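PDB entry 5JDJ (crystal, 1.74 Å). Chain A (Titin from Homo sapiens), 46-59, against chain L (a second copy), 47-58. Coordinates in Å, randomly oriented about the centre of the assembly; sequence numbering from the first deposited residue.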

# COMPACT_ATOMS: atom_id res chain seq x y z
N GLU A 46 -11.34 7.99 2.92
CA GLU A 46 -10.46 9.05 3.38
C GLU A 46 -9.28 8.41 4.08
O GLU A 46 -9.46 7.60 4.99
CB GLU A 46 -11.20 10.02 4.31
CG GLU A 46 -12.18 10.97 3.60
CD GLU A 46 -11.50 11.97 2.67
OE1 GLU A 46 -10.31 12.28 2.88
OE2 GLU A 46 -12.17 12.47 1.74
N MET A 47 -8.07 8.78 3.67
CA MET A 47 -6.87 8.22 4.26
C MET A 47 -6.74 8.68 5.70
O MET A 47 -6.97 9.85 6.00
CB MET A 47 -5.63 8.61 3.45
CG MET A 47 -5.65 8.10 2.02
SD MET A 47 -5.64 6.30 1.95
CE MET A 47 -3.90 5.95 2.08
N SER A 48 -6.39 7.75 6.58
CA SER A 48 -6.22 8.00 8.00
C SER A 48 -5.68 6.74 8.65
O SER A 48 -5.44 5.75 7.96
CB SER A 48 -7.54 8.41 8.66
OG SER A 48 -8.43 7.30 8.73
N GLU A 49 -5.52 6.78 9.97
CA GLU A 49 -5.01 5.65 10.74
C GLU A 49 -5.96 4.46 10.66
O GLU A 49 -5.56 3.32 10.89
CB GLU A 49 -4.79 6.04 12.20
CG GLU A 49 -3.61 6.98 12.39
CD GLU A 49 -2.40 6.56 11.58
OE1 GLU A 49 -1.80 5.50 11.89
OE2 GLU A 49 -2.05 7.27 10.62
N LYS A 50 -7.21 4.75 10.32
CA LYS A 50 -8.26 3.76 10.18
C LYS A 50 -7.95 2.69 9.13
O LYS A 50 -8.25 1.51 9.32
CB LYS A 50 -9.56 4.46 9.82
CG LYS A 50 -10.79 3.59 9.97
CD LYS A 50 -11.14 3.47 11.43
CE LYS A 50 -12.12 2.37 11.67
NZ LYS A 50 -12.33 2.13 13.12
N PHE A 51 -7.34 3.12 8.02
CA PHE A 51 -7.17 2.26 6.85
C PHE A 51 -5.71 2.01 6.49
O PHE A 51 -4.94 2.97 6.37
CB PHE A 51 -7.85 2.87 5.63
CG PHE A 51 -9.34 3.05 5.77
CD1 PHE A 51 -10.18 1.95 5.82
CD2 PHE A 51 -9.90 4.31 5.80
CE1 PHE A 51 -11.55 2.10 5.92
CE2 PHE A 51 -11.28 4.48 5.91
CZ PHE A 51 -12.11 3.37 5.97
N LYS A 52 -5.35 0.74 6.29
CA LYS A 52 -4.06 0.39 5.70
C LYS A 52 -4.29 -0.11 4.28
O LYS A 52 -5.04 -1.06 4.09
CB LYS A 52 -3.32 -0.69 6.48
CG LYS A 52 -3.05 -0.42 7.93
CD LYS A 52 -2.06 -1.47 8.44
CE LYS A 52 -1.97 -1.51 9.96
NZ LYS A 52 -0.87 -2.43 10.41
N ILE A 53 -3.65 0.52 3.31
CA ILE A 53 -3.77 0.09 1.93
C ILE A 53 -2.48 -0.61 1.55
O ILE A 53 -1.38 -0.07 1.75
CB ILE A 53 -4.05 1.26 0.96
CG1 ILE A 53 -5.45 1.84 1.18
CG2 ILE A 53 -3.96 0.78 -0.47
CD1 ILE A 53 -5.57 2.76 2.37
N VAL A 54 -2.60 -1.82 1.02
CA VAL A 54 -1.43 -2.65 0.76
C VAL A 54 -1.47 -3.12 -0.68
O VAL A 54 -2.50 -3.59 -1.14
CB VAL A 54 -1.38 -3.89 1.70
CG1 VAL A 54 -0.09 -4.66 1.50
CG2 VAL A 54 -1.53 -3.48 3.15
N VAL A 55 -0.35 -2.96 -1.39
CA VAL A 55 -0.20 -3.57 -2.72
C VAL A 55 1.04 -4.45 -2.71
O VAL A 55 2.11 -4.00 -2.30
CB VAL A 55 -0.09 -2.53 -3.83
CG1 VAL A 55 0.02 -3.21 -5.21
CG2 VAL A 55 -1.29 -1.60 -3.79
N GLN A 56 0.88 -5.70 -3.11
CA GLN A 56 2.01 -6.60 -3.27
C GLN A 56 1.88 -7.31 -4.61
O GLN A 56 1.07 -8.22 -4.74
CB GLN A 56 2.07 -7.62 -2.15
CG GLN A 56 3.27 -8.56 -2.30
CD GLN A 56 3.38 -9.54 -1.17
OE1 GLN A 56 2.46 -9.68 -0.37
NE2 GLN A 56 4.52 -10.23 -1.09
N GLY A 57 2.66 -6.87 -5.59
CA GLY A 57 2.53 -7.36 -6.96
C GLY A 57 1.14 -7.10 -7.51
O GLY A 57 0.73 -5.95 -7.65
N LYS A 58 0.42 -8.17 -7.81
CA LYS A 58 -0.94 -8.00 -8.33
C LYS A 58 -1.98 -8.01 -7.23
O LYS A 58 -3.18 -7.88 -7.50
CB LYS A 58 -1.23 -9.09 -9.35
CG LYS A 58 -0.33 -8.96 -10.57
CD LYS A 58 -0.51 -10.09 -11.52
CE LYS A 58 0.41 -9.92 -12.69
NZ LYS A 58 -0.04 -10.78 -13.80
N LEU A 59 -1.53 -8.15 -5.97
CA LEU A 59 -2.46 -8.27 -4.86
C LEU A 59 -2.71 -6.91 -4.21
O LEU A 59 -1.76 -6.20 -3.84
CB LEU A 59 -1.93 -9.27 -3.82
CG LEU A 59 -2.72 -9.46 -2.52
CD1 LEU A 59 -4.12 -10.02 -2.75
CD2 LEU A 59 -1.93 -10.36 -1.56
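Chain L, residues 47-58: MSEKFKIVVQGK

Chain L lies alongside chain A as an antiparallel β-strand. In each copy residues 51–56 are extended, and the two strand axes approach to 4.6 Å with their N-to-C directions 165° apart. The register centres on Val A54 opposite Val L54, a non-hydrogen-bonded pair with CA atoms 4.6 Å apart, so that Ile A53 faces Val L55 and Val A55 faces Ile L53.

Within each flanking pair, the backbone N and O of both residues are satisfied by the partner. Ile A53 N donates to Val L55 O (2.8 Å) and Val L55 N returns a bond to Ile A53 O (2.9 Å); likewise Val A55 N reaches Ile L53 O (2.9 Å), and Ile L53 N reaches Val A55 O (2.8 Å). All four are nearly straight. Between these two bonded pairs, the side chains of Val A54 and Val L54 meet on one face of the sheet, Val A54 CG1 lying 4.1 Å from Val L54 CG2. On the sheet face of Ile A53 and Val L55, Met A47 CE packs 3.4 Å from Val L55 CG1.

At the strand ends and in the adjoining loops, side chains and water take over. Gln L56 NE2 donates to Glu A49 O (2.9 Å), and Gln A56 NE2 to Glu L49 O (2.7 Å), each extended glutamine side chain reaching a carbonyl in the loop before the partner strand. Water 1 accepts from Ser A48 N and Gly L57 N (both 3.0 Å to its O) and donates to Phe A51 O (2.8 Å from the water O). At the other end, water 4 O accepts from Gly A57 N (3.0 Å) and donates to Ser L48 O (2.7 Å).

The glutamates differ in how they reach the backbone N of residue 58 in the partner chain. Glu L49 OE2 accepts directly from Lys A58 N (3.2 Å), whereas water 2 O links Glu A49 OE2 (2.8 Å) to Lys L58 N (2.9 Å).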

# COMPACT_ATOMS: atom_id res chain seq x y z
N MET L 47 7.69 -3.39 -9.58
CA MET L 47 6.69 -4.00 -8.74
C MET L 47 6.60 -5.47 -9.05
O MET L 47 6.62 -5.89 -10.21
CB MET L 47 5.36 -3.30 -8.94
CG MET L 47 5.46 -1.81 -8.74
SD MET L 47 5.98 -1.43 -7.06
CE MET L 47 4.45 -1.83 -6.24
N SER L 48 6.54 -6.26 -8.00
CA SER L 48 6.47 -7.70 -8.10
C SER L 48 6.14 -8.16 -6.71
O SER L 48 6.05 -7.33 -5.81
CB SER L 48 7.79 -8.31 -8.58
OG SER L 48 8.72 -8.33 -7.53
N GLU L 49 5.97 -9.46 -6.51
CA GLU L 49 5.53 -9.94 -5.21
C GLU L 49 6.67 -9.82 -4.19
O GLU L 49 6.48 -10.06 -3.00
CB GLU L 49 5.03 -11.39 -5.31
CG GLU L 49 4.02 -11.66 -6.47
CD GLU L 49 2.62 -11.07 -6.26
OE1 GLU L 49 2.29 -10.75 -5.08
OE2 GLU L 49 1.84 -10.95 -7.26
N LYS L 50 7.84 -9.40 -4.67
CA LYS L 50 9.00 -9.14 -3.81
C LYS L 50 8.79 -7.91 -2.92
O LYS L 50 9.29 -7.86 -1.80
CB LYS L 50 10.26 -8.97 -4.65
CG LYS L 50 11.53 -8.67 -3.86
CD LYS L 50 12.74 -9.17 -4.62
CE LYS L 50 13.97 -9.19 -3.76
NZ LYS L 50 14.02 -10.22 -2.68
N PHE L 51 8.04 -6.93 -3.42
CA PHE L 51 7.82 -5.68 -2.69
C PHE L 51 6.38 -5.53 -2.21
O PHE L 51 5.45 -5.76 -2.98
CB PHE L 51 8.17 -4.47 -3.56
CG PHE L 51 9.60 -4.42 -4.01
CD1 PHE L 51 10.60 -4.04 -3.13
CD2 PHE L 51 9.94 -4.71 -5.32
CE1 PHE L 51 11.93 -3.96 -3.55
CE2 PHE L 51 11.26 -4.65 -5.74
CZ PHE L 51 12.25 -4.28 -4.85
N LYS L 52 6.18 -5.16 -0.95
CA LYS L 52 4.87 -4.70 -0.52
C LYS L 52 4.91 -3.19 -0.31
O LYS L 52 5.79 -2.68 0.36
CB LYS L 52 4.42 -5.35 0.79
CG LYS L 52 4.49 -6.84 0.87
CD LYS L 52 3.85 -7.32 2.17
CE LYS L 52 4.08 -8.81 2.41
NZ LYS L 52 3.54 -9.28 3.72
N ILE L 53 3.94 -2.49 -0.89
CA ILE L 53 3.83 -1.05 -0.70
C ILE L 53 2.66 -0.84 0.23
O ILE L 53 1.57 -1.34 -0.03
CB ILE L 53 3.58 -0.30 -2.03
CG1 ILE L 53 4.66 -0.63 -3.06
CG2 ILE L 53 3.45 1.21 -1.81
CD1 ILE L 53 5.97 0.00 -2.78
N VAL L 54 2.89 -0.11 1.31
CA VAL L 54 1.85 0.12 2.31
C VAL L 54 1.68 1.61 2.56
O VAL L 54 2.67 2.33 2.70
CB VAL L 54 2.16 -0.58 3.65
CG1 VAL L 54 1.00 -0.42 4.61
CG2 VAL L 54 2.46 -2.05 3.43
N VAL L 55 0.43 2.08 2.58
CA VAL L 55 0.14 3.43 3.02
C VAL L 55 -0.94 3.38 4.10
O VAL L 55 -1.92 2.67 4.00
CB VAL L 55 -0.32 4.32 1.86
CG1 VAL L 55 -0.47 5.76 2.31
CG2 VAL L 55 0.71 4.26 0.73
N GLN L 56 -0.71 4.13 5.17
CA GLN L 56 -1.69 4.24 6.24
C GLN L 56 -1.63 5.68 6.74
O GLN L 56 -0.65 6.08 7.34
CB GLN L 56 -1.39 3.24 7.36
CG GLN L 56 -2.27 3.41 8.57
CD GLN L 56 -1.99 2.40 9.64
OE1 GLN L 56 -0.90 1.82 9.70
NE2 GLN L 56 -2.96 2.19 10.52
N GLY L 57 -2.67 6.45 6.46
CA GLY L 57 -2.65 7.87 6.74
C GLY L 57 -1.56 8.55 5.93
O GLY L 57 -1.58 8.52 4.70
N LYS L 58 -0.60 9.15 6.63
CA LYS L 58 0.51 9.81 5.94
C LYS L 58 1.78 8.98 6.02
O LYS L 58 2.85 9.45 5.63
CB LYS L 58 0.76 11.20 6.54
CG LYS L 58 -0.40 12.18 6.33
CD LYS L 58 -0.25 13.40 7.23
CE LYS L 58 -1.40 14.37 7.00
NZ LYS L 58 -1.30 15.56 7.88
O HOH W 1 -5.08 5.46 5.05
O HOH W 2 -0.81 9.53 9.50
O HOH W 3 0.13 5.94 9.95
O HOH W 4 4.90 -4.85 -5.52